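Local coordinates for protein polysaccharide deacetylase (Streptococcus pyogenes, PDB 6DQ3) that removes acetyl groups from the nitrogen of N-acetylated sugar in the cell wall linkage unit of streptococcal rhamnopolysaccharides, as a zinc-dependent deacetylase of carbohydrate esterase family 4, at residues Y50-E55 with E65-K70; V7-L12 with R59-N64; D132-H137 with A171-R176; V194-G199 with L210-I215. One frame throughout, in Å; residues are numbered along the deposited sequence. Where two conformers were deposited one is given.

Contacts 1 and 2 lie side by side, centres about 7 Å apart, on one side of the chain's centre; both use helix 54-63, and L52 and L66 of contact 1 pack against I9 of contact 2. Contact 4 continues the sheet beyond strand 8-14: I213 N lies 2.8 Å from I11 O of contact 2. Contact 3 supplies H133 and H137, which with D78 bind one of the zinc ions; it is about 14 Å from contact 4, centre to centre, the two touching where A171 CB meets V194 CG2 at 3.4 Å. Contact 1, with its centre about 24 Å from that of contact 3, is remote from this metal, whereas T196 of contact 4 approaches the acetate bound there.

Contact 1 (Y50-E55 with E65-K70); sequences YFLSPE and ELPAKK
Y50 N donates to K70 O over 2.8 Å in a nearly straight bond (165° at the hydrogen). This is the one hydrogen bond between 50-55 and 65-70, and the rest of the contact is apolar. Y50 CG stands anti to the backbone N (chi1 -178°), and the ring it carries takes P67 over one face. P67 CG sits 4.2 Å from the ring centroid and 22° off the normal, a CH-pi contact displaced toward the rim, with CE1 the nearest ring atom; the two side chains cross at about a right angle. Closer to the backbone, Y50 CB meets A68 CB at 3.7 Å. The bond to K70 brings strand 50-51 beside the start of strand 71-77, its parallel neighbour in the sheet, and Y50 and L52 continue the pairing through backbone bonds to V72. Between the two segments the chain runs through helix 54-63, so this contact joins the entry to that helix to the loop leaving it. L52 CD2 also touches P67 CG, at 3.6 Å, so the one carbon meets both leucine methyl and tyrosine ring. The polar ends turn to other partners: Y50 OH bonds to E56, and K70 NZ forms a salt bridge with E47.

Contact 2 (V7-L12 with R59-N64); sequences VKIPIL and RALSNN
V7 N donates to N64 OD1 across 2.8 Å, and the same oxygen lies 3.5 Å from V7 CG2, so backbone and side chain of the valine both rest on the asparagine amide. The N-H points fairly directly at the oxygen (157°), and the donor is tilted 26° from the amide carbonyl plane. This is the tight part of the contact, V7 CG1 also coming within 3.6 Å of N64 C. N64 is the first residue beyond helix 54-63, with positive phi; its CG is anti to the backbone N (chi1 -158°), and the amide beyond it slides past V7 in the opposite direction. The amide nitrogen ND2 is engaged by E4 and by T5 O, so both ends of the amide hold the N-terminal part of the chain.

The buried apolar part is looser. I9 CD1 reaches the helix between A60 CB, at 3.9 Å, and L61 CG, at 4.0 Å, while V7 CG2 meets L61 CD2 at 4.1 Å and lies 3.8 Å from A60 O. I9 also packs on L52 and L66, and L61 continues inward to L210 of strand 210-214. On the solvent side the K8 side chain leaves in the other direction. The end of helix 54-63 thus packs against the start of strand 8-14, consistent with the helix closing that end of the deformed alpha/beta barrel characteristic of family 4 carbohydrate esterases.

Contact 3 (D132-H137 with A171-R176); sequences DHTVNH and AYPSGR. With ZN (zinc ion), chain D; ACT (acetate ion), chain C; EDO (1,2-ethanediol), chain H.
H133 ND1 donates to A171 O at 2.6 Å; the oxygen lies in the imidazole plane, while the donor stands 45° out of the carbonyl plane. Beside it, A171 N donates to D132 O, tying the two segments where strands 128-132 and 169-171 end. D132 OD1 takes T134 N in an Asx turn, and T134 OG1 gives to H133 O and accepts from H137 N in an ST motif, a short network between the two zinc-binding histidines. S174 N donates to acetate OXT over 2.6 Å, almost straight at 177°.

In the metal site H133 and H137 bind one zinc ion through NE2, at 2.2 and 2.1 Å, and D78 completes the protein ligands. Acetate adds both its oxygens, and water 1 also coordinates the metal.

Apolar contacts centre on P173. Its CB lies 3.6 Å from the H137 ring centroid and 6° off the normal, a CH-pi contact over the middle of the face; its CG meets T134 CG2 tip to tip at 3.5 Å.

With one imidazole nitrogen on zinc and the other on a carbonyl, H133 is held against rotation about CB-CG. Acetate, probably from the crystallisation liquor, is chemically the product of deacetylation; its position on zinc, S174 N and H15 is consistent with a backbone N-H that polarises the substrate carbonyl, as an oxyanion hole does.

Contact 4 (V194-G199 with L210-I215); sequences VTTNEG and LNRIRI
Strands 192-198 and 210-214 run parallel here at the part of the sheet next to strand 8-14, with a beta bulge that shifts their register by two between V194 and E198. Before the bulge T195 N and T195 OG1 both donate to L210 O, each at 3.0 Å, the hydroxyl from above the carbonyl plane. T195 OG1 in turn accepts from N197 N, an ST turn at the corner of the chain. After the bulge, R212 N bonds to N197 O, and G199 N to R212 O.

The R212 side chain meets V194 and T195 and comes within about 7 Å of a zinc ion (nearest atoms). Its NE donates to T195 O at 2.8 Å, nearly straight (174°) and in the guanidinium plane, while V194 CG2 lies 3.6 Å above the middle of one face. Beyond this, NH2 forms a salt bridge with D77 and NH1 bonds to T75, so several partners fix the group's rotation. E198 bends at chi2 (68°), and OE1 takes R214 N at 2.9 Å on its syn lone pair; water 5 links OE2 to R214 O. The result is a bulged parallel strand pair in a deacetylase barrel.

Contact 1 (Y50-E55 with E65-K70)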
# COMPACT_ATOMS: atom_id res chain seq x y z
N TYR A 50 -15.35 1.64 5.44
CA TYR A 50 -15.02 2.78 4.59
C TYR A 50 -13.58 2.61 4.13
O TYR A 50 -12.68 2.44 4.95
CB TYR A 50 -15.22 4.07 5.38
CG TYR A 50 -14.97 5.37 4.65
CD1 TYR A 50 -13.68 5.79 4.35
CD2 TYR A 50 -16.03 6.20 4.29
CE1 TYR A 50 -13.45 6.99 3.69
CE2 TYR A 50 -15.81 7.40 3.63
CZ TYR A 50 -14.52 7.79 3.33
OH TYR A 50 -14.31 8.98 2.68
N PHE A 51 -13.36 2.66 2.82
CA PHE A 51 -12.05 2.41 2.23
C PHE A 51 -11.32 3.74 2.03
O PHE A 51 -11.77 4.59 1.27
CB PHE A 51 -12.19 1.66 0.91
CG PHE A 51 -12.85 0.32 1.06
CD1 PHE A 51 -12.11 -0.78 1.46
CD2 PHE A 51 -14.20 0.15 0.79
CE1 PHE A 51 -12.70 -2.02 1.61
CE2 PHE A 51 -14.80 -1.09 0.93
CZ PHE A 51 -14.05 -2.17 1.34
N LEU A 52 -10.18 3.89 2.70
CA LEU A 52 -9.51 5.18 2.78
C LEU A 52 -8.49 5.37 1.66
O LEU A 52 -7.87 4.42 1.18
CB LEU A 52 -8.80 5.32 4.12
CG LEU A 52 -9.64 5.09 5.38
CD1 LEU A 52 -8.71 4.78 6.56
CD2 LEU A 52 -10.51 6.30 5.66
N SER A 53 -8.32 6.64 1.26
CA SER A 53 -7.19 7.09 0.47
C SER A 53 -6.04 7.51 1.38
O SER A 53 -6.24 7.75 2.57
CB SER A 53 -7.59 8.28 -0.40
OG SER A 53 -7.74 9.44 0.40
N PRO A 54 -4.81 7.63 0.84
CA PRO A 54 -3.70 8.13 1.68
C PRO A 54 -4.00 9.47 2.34
O PRO A 54 -3.71 9.65 3.53
CB PRO A 54 -2.53 8.23 0.69
CG PRO A 54 -2.87 7.25 -0.41
CD PRO A 54 -4.38 7.28 -0.53
N GLU A 55 -4.58 10.41 1.60
CA GLU A 55 -4.92 11.71 2.15
C GLU A 55 -5.84 11.59 3.36
O GLU A 55 -5.71 12.34 4.33
CB GLU A 55 -5.55 12.58 1.07
CG GLU A 55 -4.59 13.10 -0.01
CD GLU A 55 -4.23 12.08 -1.09
OE1 GLU A 55 -4.89 11.03 -1.20
OE2 GLU A 55 -3.27 12.34 -1.84
N GLU A 65 -9.52 11.66 14.20
CA GLU A 65 -10.94 11.45 13.96
C GLU A 65 -11.10 10.59 12.72
O GLU A 65 -10.40 10.78 11.72
CB GLU A 65 -11.69 12.77 13.82
CG GLU A 65 -11.13 13.74 12.79
CD GLU A 65 -11.74 15.13 12.90
OE1 GLU A 65 -12.55 15.37 13.82
OE2 GLU A 65 -11.39 16.00 12.06
N LEU A 66 -12.01 9.63 12.79
CA LEU A 66 -12.21 8.75 11.65
C LEU A 66 -13.44 9.18 10.85
O LEU A 66 -14.42 9.67 11.43
CB LEU A 66 -12.38 7.29 12.09
CG LEU A 66 -11.23 6.69 12.87
CD1 LEU A 66 -11.54 5.24 13.28
CD2 LEU A 66 -9.92 6.72 12.09
N PRO A 67 -13.43 9.03 9.52
CA PRO A 67 -14.61 9.41 8.73
C PRO A 67 -15.77 8.43 8.85
O PRO A 67 -16.86 8.72 8.35
CB PRO A 67 -14.07 9.45 7.30
CG PRO A 67 -12.94 8.48 7.29
CD PRO A 67 -12.31 8.58 8.67
N ALA A 68 -15.57 7.29 9.50
CA ALA A 68 -16.62 6.30 9.70
C ALA A 68 -16.25 5.46 10.92
O ALA A 68 -15.12 5.54 11.42
CB ALA A 68 -16.81 5.42 8.47
N LYS A 69 -17.20 4.66 11.39
CA LYS A 69 -16.91 3.78 12.51
C LYS A 69 -15.88 2.72 12.12
O LYS A 69 -14.97 2.42 12.89
CB LYS A 69 -18.19 3.12 13.02
CG LYS A 69 -19.10 4.06 13.81
CD LYS A 69 -20.38 3.37 14.24
CE LYS A 69 -21.37 4.34 14.86
NZ LYS A 69 -22.67 3.68 15.18
N LYS A 70 -16.00 2.16 10.92
CA LYS A 70 -15.07 1.15 10.43
C LYS A 70 -14.35 1.68 9.20
O LYS A 70 -14.99 2.05 8.21
CB LYS A 70 -15.79 -0.16 10.13
CG LYS A 70 -16.65 -0.63 11.29
CD LYS A 70 -17.05 -2.08 11.13
CE LYS A 70 -18.14 -2.44 12.12
NZ LYS A 70 -19.00 -3.51 11.57

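Contact 2 (V7-L12 with R59-N64)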
# COMPACT_ATOMS: atom_id res chain seq x y z
N VAL A 7 -6.95 7.36 17.63
CA VAL A 7 -7.63 6.52 16.65
C VAL A 7 -6.67 5.45 16.15
O VAL A 7 -5.45 5.62 16.14
CB VAL A 7 -8.19 7.34 15.48
CG1 VAL A 7 -9.26 8.31 15.96
CG2 VAL A 7 -7.07 8.06 14.75
N LYS A 8 -7.24 4.32 15.71
CA LYS A 8 -6.49 3.23 15.11
C LYS A 8 -7.06 2.93 13.73
O LYS A 8 -8.26 3.11 13.48
CB LYS A 8 -6.53 1.99 16.00
CG LYS A 8 -5.70 2.13 17.27
CD LYS A 8 -5.99 0.99 18.25
CE LYS A 8 -5.13 1.10 19.50
NZ LYS A 8 -5.49 0.06 20.49
N ILE A 9 -6.18 2.51 12.83
CA ILE A 9 -6.55 2.25 11.44
C ILE A 9 -5.87 0.97 10.98
O ILE A 9 -4.64 0.90 10.98
CB ILE A 9 -6.16 3.43 10.53
CG1 ILE A 9 -6.92 4.70 10.90
CG2 ILE A 9 -6.40 3.07 9.06
CD1 ILE A 9 -6.49 5.92 10.10
N PRO A 10 -6.63 -0.06 10.58
CA PRO A 10 -5.99 -1.23 9.96
C PRO A 10 -5.51 -0.90 8.56
O PRO A 10 -6.27 -0.42 7.72
CB PRO A 10 -7.10 -2.28 9.95
CG PRO A 10 -8.38 -1.48 9.93
CD PRO A 10 -8.09 -0.21 10.71
N ILE A 11 -4.23 -1.14 8.32
CA ILE A 11 -3.60 -0.91 7.02
C ILE A 11 -3.21 -2.28 6.49
O ILE A 11 -2.20 -2.85 6.91
CB ILE A 11 -2.38 0.02 7.13
CG1 ILE A 11 -2.75 1.36 7.76
CG2 ILE A 11 -1.77 0.23 5.75
CD1 ILE A 11 -1.54 2.20 8.08
N LEU A 12 -4.00 -2.81 5.56
CA LEU A 12 -3.75 -4.14 5.04
C LEU A 12 -2.65 -4.10 3.99
O LEU A 12 -2.62 -3.21 3.13
CB LEU A 12 -5.03 -4.73 4.44
CG LEU A 12 -6.24 -4.77 5.37
CD1 LEU A 12 -7.39 -5.52 4.69
CD2 LEU A 12 -5.90 -5.40 6.71
N ARG A 59 -5.17 12.75 7.29
CA ARG A 59 -6.10 13.62 8.00
C ARG A 59 -6.59 12.94 9.28
O ARG A 59 -6.63 13.56 10.35
CB ARG A 59 -7.28 13.98 7.10
CG ARG A 59 -7.06 15.24 6.28
CD ARG A 59 -8.38 15.81 5.77
NE ARG A 59 -9.02 14.95 4.78
CZ ARG A 59 -8.75 14.98 3.48
NH1 ARG A 59 -7.84 15.81 3.00
NH2 ARG A 59 -9.40 14.16 2.65
N ALA A 60 -6.96 11.66 9.18
CA ALA A 60 -7.52 10.97 10.34
C ALA A 60 -6.51 10.88 11.47
O ALA A 60 -6.84 11.15 12.63
CB ALA A 60 -7.99 9.57 9.93
N LEU A 61 -5.28 10.49 11.16
CA LEU A 61 -4.26 10.35 12.20
C LEU A 61 -3.81 11.70 12.73
O LEU A 61 -3.50 11.81 13.92
CB LEU A 61 -3.07 9.56 11.65
CG LEU A 61 -3.37 8.08 11.35
CD1 LEU A 61 -2.22 7.42 10.61
CD2 LEU A 61 -3.68 7.32 12.63
N SER A 62 -3.79 12.73 11.88
CA SER A 62 -3.33 14.05 12.30
C SER A 62 -4.36 14.77 13.16
O SER A 62 -4.00 15.51 14.08
CB SER A 62 -3.01 14.90 11.08
OG SER A 62 -1.88 14.42 10.37
N ASN A 63 -5.65 14.61 12.84
CA ASN A 63 -6.72 15.26 13.59
C ASN A 63 -7.36 14.33 14.61
O ASN A 63 -8.19 14.79 15.40
CB ASN A 63 -7.79 15.78 12.62
CG ASN A 63 -7.23 16.76 11.60
OD1 ASN A 63 -6.36 17.56 11.90
ND2 ASN A 63 -7.74 16.68 10.38
N ASN A 64 -7.00 13.05 14.60
CA ASN A 64 -7.52 12.05 15.52
C ASN A 64 -9.04 11.91 15.42
O ASN A 64 -9.77 12.00 16.41
CB ASN A 64 -7.11 12.36 16.96
CG ASN A 64 -7.14 11.13 17.85
OD1 ASN A 64 -6.53 10.11 17.53
ND2 ASN A 64 -7.88 11.21 18.95

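Contact 3 (D132-H137 with A171-R176)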
# COMPACT_ATOMS: atom_id res chain seq x y z
N ASP A 132 4.65 5.94 -3.28
CA ASP A 132 6.06 5.73 -3.57
C ASP A 132 6.59 4.42 -3.01
O ASP A 132 6.26 4.02 -1.89
CB ASP A 132 6.87 6.90 -2.99
CG ASP A 132 8.31 6.87 -3.45
OD1 ASP A 132 9.11 6.13 -2.86
OD2 ASP A 132 8.61 7.58 -4.43
N HIS A 133 7.42 3.75 -3.82
CA HIS A 133 8.13 2.55 -3.39
C HIS A 133 9.56 2.56 -3.92
O HIS A 133 10.11 1.50 -4.23
CB HIS A 133 7.37 1.29 -3.83
CG HIS A 133 7.64 0.08 -2.99
ND1 HIS A 133 7.90 0.15 -1.64
CD2 HIS A 133 7.68 -1.23 -3.32
CE1 HIS A 133 8.09 -1.07 -1.17
NE2 HIS A 133 7.96 -1.93 -2.17
N THR A 134 10.15 3.75 -4.02
CA THR A 134 11.51 4.02 -4.48
C THR A 134 11.66 3.81 -5.98
O THR A 134 10.74 3.31 -6.65
CB THR A 134 12.57 3.18 -3.76
OG1 THR A 134 12.59 1.85 -4.30
CG2 THR A 134 12.32 3.13 -2.26
N VAL A 135 12.82 4.19 -6.52
CA VAL A 135 13.09 4.01 -7.94
C VAL A 135 13.50 2.57 -8.23
O VAL A 135 12.92 1.91 -9.10
CB VAL A 135 14.18 4.99 -8.42
CG1 VAL A 135 14.47 4.77 -9.90
CG2 VAL A 135 13.79 6.43 -8.15
N ASN A 136 14.49 2.06 -7.51
CA ASN A 136 15.10 0.78 -7.82
C ASN A 136 14.87 -0.29 -6.75
O ASN A 136 15.39 -1.40 -6.89
CB ASN A 136 16.60 0.97 -8.05
CG ASN A 136 16.89 1.87 -9.25
OD1 ASN A 136 16.58 1.52 -10.40
ND2 ASN A 136 17.50 3.03 -9.00
N HIS A 137 14.10 0.01 -5.70
CA HIS A 137 13.78 -0.94 -4.64
C HIS A 137 15.03 -1.44 -3.92
O HIS A 137 15.16 -2.65 -3.69
CB HIS A 137 12.99 -2.12 -5.23
CG HIS A 137 12.11 -2.83 -4.25
ND1 HIS A 137 12.52 -3.94 -3.55
CD2 HIS A 137 10.83 -2.61 -3.88
CE1 HIS A 137 11.53 -4.36 -2.78
NE2 HIS A 137 10.49 -3.57 -2.96
N ALA A 171 6.23 3.41 0.99
CA ALA A 171 6.44 2.11 1.61
C ALA A 171 7.91 1.76 1.45
O ALA A 171 8.42 1.74 0.33
CB ALA A 171 5.56 1.03 0.97
N TYR A 172 8.60 1.50 2.56
CA TYR A 172 10.03 1.19 2.49
C TYR A 172 10.24 -0.22 1.96
O TYR A 172 9.57 -1.15 2.42
CB TYR A 172 10.68 1.34 3.87
CG TYR A 172 10.33 2.67 4.50
CD1 TYR A 172 10.75 3.86 3.91
CD2 TYR A 172 9.56 2.73 5.64
CE1 TYR A 172 10.40 5.06 4.45
CE2 TYR A 172 9.22 3.94 6.20
CZ TYR A 172 9.64 5.11 5.59
OH TYR A 172 9.31 6.32 6.13
N PRO A 173 11.13 -0.42 0.99
CA PRO A 173 11.35 -1.77 0.46
C PRO A 173 11.73 -2.75 1.56
O PRO A 173 12.65 -2.51 2.35
CB PRO A 173 12.47 -1.58 -0.57
CG PRO A 173 12.26 -0.18 -1.05
CD PRO A 173 11.83 0.60 0.18
N SER A 174 11.00 -3.86 1.61
CA SER A 174 11.20 -4.93 2.59
C SER A 174 11.01 -4.45 4.02
O SER A 174 11.40 -5.14 4.97
CB SER A 174 12.58 -5.57 2.41
OG SER A 174 12.68 -6.15 1.11
N GLY A 175 10.39 -3.28 4.20
CA GLY A 175 10.15 -2.75 5.52
C GLY A 175 11.38 -2.27 6.24
O GLY A 175 11.33 -2.08 7.46
N ARG A 176 12.48 -2.07 5.53
CA ARG A 176 13.76 -1.73 6.15
C ARG A 176 13.98 -0.22 6.13
O ARG A 176 13.83 0.43 5.09
CB ARG A 176 14.90 -2.44 5.43
CG ARG A 176 14.80 -3.95 5.46
CD ARG A 176 15.99 -4.60 4.79
NE ARG A 176 15.76 -6.02 4.55
CZ ARG A 176 16.61 -6.82 3.92
NH1 ARG A 176 17.76 -6.35 3.47
NH2 ARG A 176 16.31 -8.10 3.75
ZN ZN D . 8.61 -4.01 -2.25
C ACT C . 7.89 -4.51 0.18
O ACT C . 7.04 -4.92 -0.65
OXT ACT C . 9.07 -4.19 -0.07
CH3 ACT C . 7.44 -4.40 1.55
C1 EDO H . 14.29 -1.33 -13.48
O1 EDO H . 14.93 -2.22 -14.40
C2 EDO H . 15.34 -0.67 -12.59
O2 EDO H . 14.69 0.32 -11.80
O HOH W 1 9.07 -6.35 -2.33

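Contact 4 (V194-G199 with L210-I215)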
# COMPACT_ATOMS: atom_id res chain seq x y z
N VAL A 194 4.85 3.55 5.56
CA VAL A 194 4.37 2.26 6.02
C VAL A 194 5.51 1.26 6.04
O VAL A 194 6.37 1.26 5.14
CB VAL A 194 3.19 1.72 5.17
CG1 VAL A 194 1.97 2.62 5.36
CG2 VAL A 194 3.56 1.61 3.71
N THR A 195 5.51 0.41 7.05
CA THR A 195 6.54 -0.58 7.31
C THR A 195 5.95 -1.97 7.07
O THR A 195 4.82 -2.12 6.57
CB THR A 195 7.04 -0.44 8.74
OG1 THR A 195 6.03 -0.94 9.63
CG2 THR A 195 7.33 1.02 9.07
N THR A 196 6.70 -3.01 7.46
CA THR A 196 6.15 -4.36 7.54
C THR A 196 6.01 -4.84 8.99
O THR A 196 5.83 -6.04 9.22
CB THR A 196 7.01 -5.35 6.73
OG1 THR A 196 8.36 -5.37 7.22
CG2 THR A 196 7.01 -4.97 5.25
N ASN A 197 6.09 -3.93 9.96
CA ASN A 197 5.84 -4.28 11.36
C ASN A 197 4.37 -4.64 11.53
O ASN A 197 3.48 -3.84 11.21
CB ASN A 197 6.20 -3.11 12.28
CG ASN A 197 7.65 -2.69 12.17
OD1 ASN A 197 8.53 -3.48 11.84
ND2 ASN A 197 7.92 -1.42 12.46
N GLU A 198 4.10 -5.84 12.06
CA GLU A 198 2.73 -6.35 12.12
C GLU A 198 1.90 -5.67 13.20
O GLU A 198 2.33 -5.53 14.35
CB GLU A 198 2.76 -7.86 12.35
CG GLU A 198 1.40 -8.55 12.43
CD GLU A 198 0.65 -8.56 11.10
OE1 GLU A 198 1.30 -8.45 10.03
OE2 GLU A 198 -0.59 -8.67 11.13
N GLY A 199 0.70 -5.26 12.82
CA GLY A 199 -0.27 -4.74 13.77
C GLY A 199 -1.16 -3.68 13.14
O GLY A 199 -0.92 -3.22 12.02
N LEU A 210 4.38 3.50 10.02
CA LEU A 210 3.12 2.91 10.46
C LEU A 210 3.11 1.39 10.31
O LEU A 210 3.65 0.84 9.34
CB LEU A 210 1.96 3.50 9.67
CG LEU A 210 1.72 5.00 9.83
CD1 LEU A 210 0.82 5.53 8.72
CD2 LEU A 210 1.12 5.28 11.20
N ASN A 211 2.45 0.72 11.26
CA ASN A 211 2.27 -0.72 11.20
C ASN A 211 1.38 -1.09 10.02
O ASN A 211 0.53 -0.30 9.58
CB ASN A 211 1.61 -1.26 12.47
CG ASN A 211 2.45 -1.08 13.72
OD1 ASN A 211 3.65 -0.82 13.66
ND2 ASN A 211 1.81 -1.25 14.87
N ARG A 212 1.53 -2.33 9.54
CA ARG A 212 0.60 -2.89 8.57
C ARG A 212 0.24 -4.31 8.97
O ARG A 212 0.94 -4.96 9.74
CB ARG A 212 1.19 -2.87 7.15
CG ARG A 212 1.31 -1.46 6.58
CD ARG A 212 1.43 -1.48 5.06
NE ARG A 212 2.77 -1.84 4.62
CZ ARG A 212 3.13 -1.97 3.34
NH1 ARG A 212 2.23 -1.77 2.38
NH2 ARG A 212 4.37 -2.31 3.03
N ILE A 213 -0.89 -4.77 8.45
CA ILE A 213 -1.39 -6.12 8.68
C ILE A 213 -1.10 -6.93 7.43
O ILE A 213 -1.64 -6.65 6.36
CB ILE A 213 -2.90 -6.13 9.00
CG1 ILE A 213 -3.16 -5.41 10.33
CG2 ILE A 213 -3.43 -7.56 9.02
CD1 ILE A 213 -4.61 -4.98 10.51
N ARG A 214 -0.23 -7.94 7.56
CA ARG A 214 0.12 -8.77 6.41
C ARG A 214 -1.03 -9.71 6.10
O ARG A 214 -1.55 -10.39 6.99
CB ARG A 214 1.40 -9.57 6.68
CG ARG A 214 1.85 -10.40 5.48
CD ARG A 214 3.07 -11.27 5.79
NE ARG A 214 4.27 -10.49 6.09
CZ ARG A 214 5.04 -9.92 5.17
NH1 ARG A 214 4.74 -10.02 3.88
NH2 ARG A 214 6.12 -9.24 5.53
N ILE A 215 -1.44 -9.74 4.83
CA ILE A 215 -2.50 -10.64 4.39
C ILE A 215 -1.88 -12.01 4.10
O ILE A 215 -1.04 -12.14 3.21
CB ILE A 215 -3.22 -10.09 3.16
CG1 ILE A 215 -3.83 -8.72 3.46
CG2 ILE A 215 -4.29 -11.07 2.69
CD1 ILE A 215 -4.85 -8.72 4.59
O HOH W 2 7.26 -1.30 4.09
O HOH W 3 5.81 0.41 12.44
O HOH W 4 6.93 -8.64 8.49
O HOH W 5 -1.26 -10.73 9.67
O HOH W 6 -2.13 -1.57 10.25